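Local coordinates for DegV domain-containing protein spr0652 (Streptococcus pneumoniae, PDB 6CNG) that binds a long-chain fatty acid, linoleic acid, and probably serves as a fatty-acid-binding protein of the fatty acid kinase system, at residues Q53-V58 and Y75-A80; I123-E126 and D130-I133; V149-D154 and E167-Y172. All coordinates share one frame; numbering follows the deposited sequence.

Contact 1. Residues Q53-V58 and Y75-A80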
# COMPACT_ATOMS: atom_id res chain seq x y z
N GLN A 53 -8.64 -13.96 8.05
CA GLN A 53 -9.46 -15.02 8.63
C GLN A 53 -10.65 -14.40 9.35
O GLN A 53 -10.47 -13.57 10.24
CB GLN A 53 -8.60 -15.83 9.60
CG GLN A 53 -9.31 -17.03 10.27
CD GLN A 53 -8.84 -17.32 11.72
OE1 GLN A 53 -9.49 -16.91 12.69
NE2 GLN A 53 -7.72 -18.02 11.85
N VAL A 54 -11.86 -14.81 8.96
CA VAL A 54 -13.10 -14.40 9.62
C VAL A 54 -13.78 -15.66 10.13
O VAL A 54 -14.30 -16.44 9.34
CB VAL A 54 -14.03 -13.64 8.68
CG1 VAL A 54 -15.17 -13.11 9.43
CG2 VAL A 54 -13.27 -12.54 7.98
N ALA A 55 -13.81 -15.83 11.45
CA ALA A 55 -14.25 -17.08 12.11
C ALA A 55 -13.45 -18.25 11.53
O ALA A 55 -12.22 -18.15 11.47
CB ALA A 55 -15.77 -17.20 12.05
N ASP A 56 -14.08 -19.35 11.09
CA ASP A 56 -13.35 -20.48 10.50
C ASP A 56 -13.31 -20.43 8.97
O ASP A 56 -13.04 -21.46 8.33
CB ASP A 56 -13.84 -21.84 11.02
CG ASP A 56 -15.35 -22.02 10.96
OD1 ASP A 56 -16.07 -21.04 10.67
OD2 ASP A 56 -15.83 -23.16 11.21
N GLN A 57 -13.52 -19.26 8.37
CA GLN A 57 -13.39 -19.05 6.93
C GLN A 57 -12.15 -18.21 6.61
O GLN A 57 -11.83 -17.25 7.32
CB GLN A 57 -14.63 -18.34 6.38
CG GLN A 57 -14.62 -18.13 4.88
CD GLN A 57 -15.99 -17.80 4.31
OE1 GLN A 57 -16.88 -17.31 5.02
NE2 GLN A 57 -16.16 -18.08 3.01
N VAL A 58 -11.47 -18.55 5.54
CA VAL A 58 -10.27 -17.84 5.14
C VAL A 58 -10.49 -17.19 3.78
O VAL A 58 -11.02 -17.81 2.85
CB VAL A 58 -9.04 -18.76 5.10
CG1 VAL A 58 -7.89 -18.02 4.52
CG2 VAL A 58 -8.70 -19.24 6.48
N TYR A 75 -17.76 -7.61 9.14
CA TYR A 75 -18.49 -6.72 9.99
C TYR A 75 -19.64 -7.43 10.67
O TYR A 75 -20.10 -6.99 11.71
CB TYR A 75 -19.02 -5.58 9.16
CG TYR A 75 -18.03 -4.46 8.90
CD1 TYR A 75 -17.51 -3.71 9.94
CD2 TYR A 75 -17.67 -4.12 7.61
CE1 TYR A 75 -16.64 -2.66 9.69
CE2 TYR A 75 -16.79 -3.06 7.36
CZ TYR A 75 -16.28 -2.34 8.39
OH TYR A 75 -15.41 -1.30 8.15
N ALA A 76 -20.11 -8.52 10.09
CA ALA A 76 -21.19 -9.32 10.66
C ALA A 76 -20.73 -10.20 11.80
O ALA A 76 -21.57 -10.75 12.52
CB ALA A 76 -21.76 -10.23 9.59
N THR A 77 -19.45 -10.37 11.97
CA THR A 77 -18.92 -11.36 12.89
C THR A 77 -18.45 -10.61 14.10
O THR A 77 -17.59 -9.74 14.00
CB THR A 77 -17.78 -12.13 12.25
OG1 THR A 77 -18.28 -12.85 11.12
CG2 THR A 77 -17.21 -13.11 13.25
N ALA A 78 -19.04 -10.93 15.24
CA ALA A 78 -18.67 -10.26 16.47
C ALA A 78 -17.26 -10.61 16.87
O ALA A 78 -16.53 -9.76 17.37
CB ALA A 78 -19.65 -10.66 17.56
N GLU A 79 -16.84 -11.85 16.64
CA GLU A 79 -15.45 -12.22 16.85
C GLU A 79 -14.53 -11.42 15.92
O GLU A 79 -14.84 -11.20 14.75
CB GLU A 79 -15.26 -13.71 16.59
CG GLU A 79 -13.87 -14.20 16.90
CD GLU A 79 -13.73 -15.71 16.90
OE1 GLU A 79 -12.79 -16.23 17.56
OE2 GLU A 79 -14.56 -16.39 16.25
N ALA A 80 -13.41 -10.98 16.47
CA ALA A 80 -12.46 -10.19 15.71
C ALA A 80 -11.89 -11.02 14.57
O ALA A 80 -11.68 -12.23 14.69
CB ALA A 80 -11.30 -9.72 16.60
O HOH W 1 -11.82 -15.14 14.05
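With CG1 of V54 anti to the backbone N (chi1 -173°) and OG1 of T77 anti to its own carbonyl carbon (chi1 -63°), the two branched side chains meet at V54 CG1 and T77 OG1, 3.5 Å apart. V54 stands at the head of a type II' beta turn, the hairpin turn joining strands 43-54 and 57-60, while T77 follows helix 67-76 in the chain. The turn is closed by a pair of backbone bonds, V54 N to Q57 O at 2.9 Å and Q57 N to V54 O. The contact thus sets the hairpin tip beside the chain leaving the helix, with the V54 side chain about 9 Å from that of S83, a probable fatty-acid-binding residue. The V54-T77 touch sets a methyl against an oxygen, and that hydroxyl is bonded to T73 O one helical turn back, which fixes its rotation. Farther along, the E79 carboxylate reaches the turn as well, its OE2 4.2 Å from A55 CA. A water molecule links the segments, donating to A80 O at 3.0 Å and to the side-chain amide oxygen of Q53. The same water accepts a weak hydrogen bond from A55 N, with 3.3 Å between the water oxygen and that nitrogen.

Contact 2. Residues I123-E126 and D130-I133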
# COMPACT_ATOMS: atom_id res chain seq x y z
N ILE A 123 17.04 -17.71 0.34
CA ILE A 123 16.85 -19.11 0.02
C ILE A 123 16.94 -19.32 -1.47
O ILE A 123 17.57 -20.27 -1.95
CB ILE A 123 15.50 -19.60 0.56
CG1 ILE A 123 15.47 -19.64 2.09
CG2 ILE A 123 15.17 -20.98 -0.01
CD1 ILE A 123 16.40 -20.68 2.71
N TYR A 124 16.31 -18.46 -2.25
CA TYR A 124 16.32 -18.66 -3.69
C TYR A 124 17.72 -18.59 -4.25
O TYR A 124 18.10 -19.40 -5.09
CB TYR A 124 15.44 -17.61 -4.35
CG TYR A 124 14.98 -17.95 -5.76
CD1 TYR A 124 13.92 -18.81 -5.99
CD2 TYR A 124 15.58 -17.37 -6.85
CE1 TYR A 124 13.49 -19.08 -7.28
CE2 TYR A 124 15.17 -17.63 -8.11
CZ TYR A 124 14.12 -18.47 -8.33
OH TYR A 124 13.74 -18.73 -9.61
N LEU A 125 18.51 -17.60 -3.81
CA LEU A 125 19.86 -17.41 -4.32
C LEU A 125 20.79 -18.55 -3.95
O LEU A 125 21.89 -18.63 -4.49
CB LEU A 125 20.46 -16.10 -3.82
CG LEU A 125 19.75 -14.85 -4.32
CD1 LEU A 125 20.52 -13.60 -3.93
CD2 LEU A 125 19.58 -14.90 -5.79
N GLU A 126 20.39 -19.41 -3.05
CA GLU A 126 21.12 -20.66 -2.86
C GLU A 126 20.79 -21.63 -3.98
O GLU A 126 21.67 -22.35 -4.46
CB GLU A 126 20.76 -21.24 -1.49
CG GLU A 126 21.88 -21.97 -0.81
CD GLU A 126 21.46 -22.47 0.56
OE1 GLU A 126 21.90 -23.59 0.94
OE2 GLU A 126 20.68 -21.73 1.22
N ASP A 130 22.34 -17.43 -10.57
CA ASP A 130 22.35 -16.40 -11.60
C ASP A 130 21.03 -15.63 -11.61
O ASP A 130 20.32 -15.57 -12.61
CB ASP A 130 22.67 -16.99 -12.96
CG ASP A 130 23.01 -15.92 -13.98
OD1 ASP A 130 22.87 -14.72 -13.65
OD2 ASP A 130 23.44 -16.25 -15.11
N THR A 131 20.72 -15.02 -10.47
CA THR A 131 19.52 -14.22 -10.30
C THR A 131 19.84 -13.03 -9.41
O THR A 131 20.65 -13.13 -8.48
CB THR A 131 18.41 -15.06 -9.64
OG1 THR A 131 18.13 -16.22 -10.45
CG2 THR A 131 17.12 -14.25 -9.45
N LYS A 132 19.21 -11.89 -9.71
CA LYS A 132 19.35 -10.69 -8.91
C LYS A 132 18.00 -10.33 -8.30
O LYS A 132 16.98 -10.33 -9.00
CB LYS A 132 19.86 -9.52 -9.74
CG LYS A 132 21.25 -9.74 -10.29
CD LYS A 132 21.63 -8.62 -11.25
CE LYS A 132 23.11 -8.61 -11.58
NZ LYS A 132 23.40 -7.61 -12.61
N ILE A 133 18.00 -10.01 -7.01
CA ILE A 133 16.77 -9.76 -6.26
C ILE A 133 17.02 -8.59 -5.32
O ILE A 133 18.01 -8.57 -4.59
CB ILE A 133 16.30 -11.00 -5.48
CG1 ILE A 133 16.05 -12.21 -6.40
CG2 ILE A 133 15.04 -10.70 -4.75
CD1 ILE A 133 16.09 -13.54 -5.69
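In the beta-alpha-beta unit made by strand 100-105, helix 113-127 and strand 132-137, the return from helix to strand is packed by L125 and Y124 against T131 and I133. L125 reaches across with CD2, which lies 3.4 Å from the backbone oxygen T131 O and 3.7 Å from I133 CD1. L125 and I133 point past one another from opposing sides, so the meeting is between L125 CD2 and I133 CD1. CG1 of I133 is anti to the carbonyl carbon (chi1 -59°), and chi2 of 159° extends CD1 toward the helix, where it also comes within 4.0 Å of Y124 CD2. Strands 100-105 and 132-137 are parallel neighbours joined by a crossover, here helix 113-127, and this contact lies at the second junction of that crossover, only three residues separating the segments. The Y124 and T131 side chains stand nearly perpendicular, with T131 OG1 at the ring edge near its plane, 4.0 Å from Y124 CE2. That hydroxyl makes a weak hydrogen bond to H128 O. The tyrosine ring is further flanked by H128, stacked on it, and by F95, edge-to-face, while T131 and I133 both also touch I101 of the neighbouring strand.

Contact 3. Residues V149-D154 and E167-Y172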
# COMPACT_ATOMS: atom_id res chain seq x y z
N VAL A 149 5.71 0.72 -7.25
CA VAL A 149 5.63 -0.29 -8.29
C VAL A 149 5.54 0.34 -9.67
O VAL A 149 6.19 -0.10 -10.62
CB VAL A 149 4.45 -1.21 -7.96
CG1 VAL A 149 3.92 -1.83 -9.18
CG2 VAL A 149 4.91 -2.23 -6.97
N GLU A 150 4.74 1.39 -9.80
CA GLU A 150 4.71 2.13 -11.04
C GLU A 150 6.10 2.64 -11.41
O GLU A 150 6.49 2.59 -12.58
CB GLU A 150 3.75 3.30 -10.91
CG GLU A 150 3.91 4.28 -12.05
CD GLU A 150 2.87 5.38 -12.07
OE1 GLU A 150 2.79 6.10 -13.08
OE2 GLU A 150 2.13 5.50 -11.07
N LYS A 151 6.85 3.14 -10.44
CA LYS A 151 8.15 3.69 -10.74
C LYS A 151 9.13 2.61 -11.14
O LYS A 151 9.94 2.81 -12.04
CB LYS A 151 8.67 4.45 -9.54
CG LYS A 151 10.04 5.05 -9.78
CD LYS A 151 10.11 5.99 -10.97
CE LYS A 151 9.12 7.10 -10.88
NZ LYS A 151 9.46 8.28 -11.73
N LEU A 152 9.11 1.48 -10.47
CA LEU A 152 9.99 0.42 -10.91
C LEU A 152 9.74 0.11 -12.38
O LEU A 152 10.68 -0.03 -13.16
CB LEU A 152 9.76 -0.80 -10.05
CG LEU A 152 10.21 -0.74 -8.61
CD1 LEU A 152 9.73 -1.91 -7.84
CD2 LEU A 152 11.72 -0.70 -8.57
N ASN A 153 8.47 0.03 -12.76
CA ASN A 153 8.12 -0.23 -14.14
C ASN A 153 8.62 0.86 -15.05
O ASN A 153 9.18 0.59 -16.11
CB ASN A 153 6.61 -0.36 -14.28
CG ASN A 153 6.19 -1.01 -15.59
OD1 ASN A 153 6.61 -2.13 -15.88
ND2 ASN A 153 5.38 -0.31 -16.37
N ASP A 154 8.38 2.11 -14.68
CA ASP A 154 8.95 3.23 -15.40
C ASP A 154 10.45 3.02 -15.63
O ASP A 154 10.92 3.07 -16.77
CB ASP A 154 8.75 4.50 -14.57
CG ASP A 154 7.35 5.07 -14.64
OD1 ASP A 154 6.46 4.51 -15.30
OD2 ASP A 154 7.17 6.12 -13.98
N GLU A 167 19.39 1.70 -7.50
CA GLU A 167 19.82 3.03 -7.10
C GLU A 167 18.67 4.03 -7.24
O GLU A 167 18.35 4.76 -6.31
CB GLU A 167 21.04 3.38 -7.96
CG GLU A 167 21.44 4.84 -8.05
CD GLU A 167 22.62 5.06 -9.01
OE1 GLU A 167 23.23 4.05 -9.45
OE2 GLU A 167 22.94 6.24 -9.33
N ALA A 168 18.01 4.02 -8.38
CA ALA A 168 17.00 5.03 -8.65
C ALA A 168 15.77 4.86 -7.77
O ALA A 168 15.14 5.85 -7.41
CB ALA A 168 16.61 4.98 -10.11
N ILE A 169 15.38 3.62 -7.46
CA ILE A 169 14.20 3.39 -6.64
C ILE A 169 14.48 3.69 -5.17
O ILE A 169 13.61 4.16 -4.44
CB ILE A 169 13.65 1.97 -6.83
CG1 ILE A 169 12.20 1.88 -6.36
CG2 ILE A 169 14.50 0.94 -6.11
CD1 ILE A 169 11.16 2.60 -7.25
N THR A 170 15.70 3.45 -4.72
CA THR A 170 16.05 3.87 -3.37
C THR A 170 15.95 5.38 -3.25
O THR A 170 15.40 5.90 -2.27
CB THR A 170 17.45 3.38 -3.03
OG1 THR A 170 17.49 1.94 -3.13
CG2 THR A 170 17.75 3.75 -1.64
N ALA A 171 16.41 6.10 -4.26
CA ALA A 171 16.28 7.54 -4.25
C ALA A 171 14.83 7.96 -4.33
O ALA A 171 14.41 8.86 -3.61
CB ALA A 171 17.07 8.13 -5.41
N TYR A 172 14.04 7.29 -5.17
CA TYR A 172 12.65 7.69 -5.35
C TYR A 172 11.87 7.51 -4.06
O TYR A 172 10.98 8.30 -3.75
CB TYR A 172 12.02 6.88 -6.47
CG TYR A 172 10.57 7.24 -6.78
CD1 TYR A 172 10.25 8.46 -7.32
CD2 TYR A 172 9.54 6.34 -6.55
CE1 TYR A 172 8.96 8.78 -7.59
CE2 TYR A 172 8.25 6.66 -6.83
CZ TYR A 172 7.95 7.87 -7.35
OH TYR A 172 6.66 8.21 -7.64
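K151 lays its aliphatic chain over one face of the Y172 ring, crossing it obliquely. K151 CG sits 3.8 Å from the centroid of the Y172 ring and 21° off the normal, a CH-pi contact displaced toward one side of the ring, where K151 CG to Y172 CD2 is 3.5 Å. The lysine chain does not run straight: it bends at both chi2 and chi3, and the bends carry it across the face, from K151 CG over Y172 CD2 to K151 CE over the CE1-CZ bond of the ring, CE coming 3.7 Å from Y172 CE1. K151 NZ ends above and just beyond the CE1 rim, with a hydrogen bond to a glycerol probably left from crystallisation and a long salt bridge to D154 OD2, whose stronger partner is R248. The two residues belong to a roughly antiparallel helix pair, 143-157 and 162-174, with short-segment axes 10.2 Å apart and 148° between their directions. Nearest in backbone are L152 and I169, whose side chains lie almost perpendicular to each other. L152 CD2 meets I169 CG1 at 3.4 Å, tighter than usual for two carbons, and lies 3.6 Å from I169 CD1. That same CD1 stands 3.7 Å from K151 CG, the K151 and I169 chains passing in opposing directions; I169 therefore packs against two consecutive residues of the facing helix. L152 also touches I25, F102 and V104, joining the helix pair to strands 23-28 and 100-105. The phenol oxygen of Y172 is hydrogen-bonded to E299 OE2 of strand 294-300, which ties the far end of the ring to the other sheet.

The three contacts follow one another along the chain, each closing before the next opens, and all belong to the DegV fold. Contacts 1 and 2 reach the same mixed sheet, yet their centres are about 38 Å apart. Contact 3 is nearer contact 2, with centres about 21 Å apart and nearest atoms about 10 Å; strand 132-137 is followed in the chain by helix 143-157. Contacts 1 and 3 fall on opposite sides of the chain's centre, about 37 Å apart between their own centres. None touches another. Bound linoleic acid lies about 12 Å from the V54 side chain in contact 1, and the sodium ion about 8 Å from that of Y172 in contact 3. Contacts 2 and 3 are structural packing.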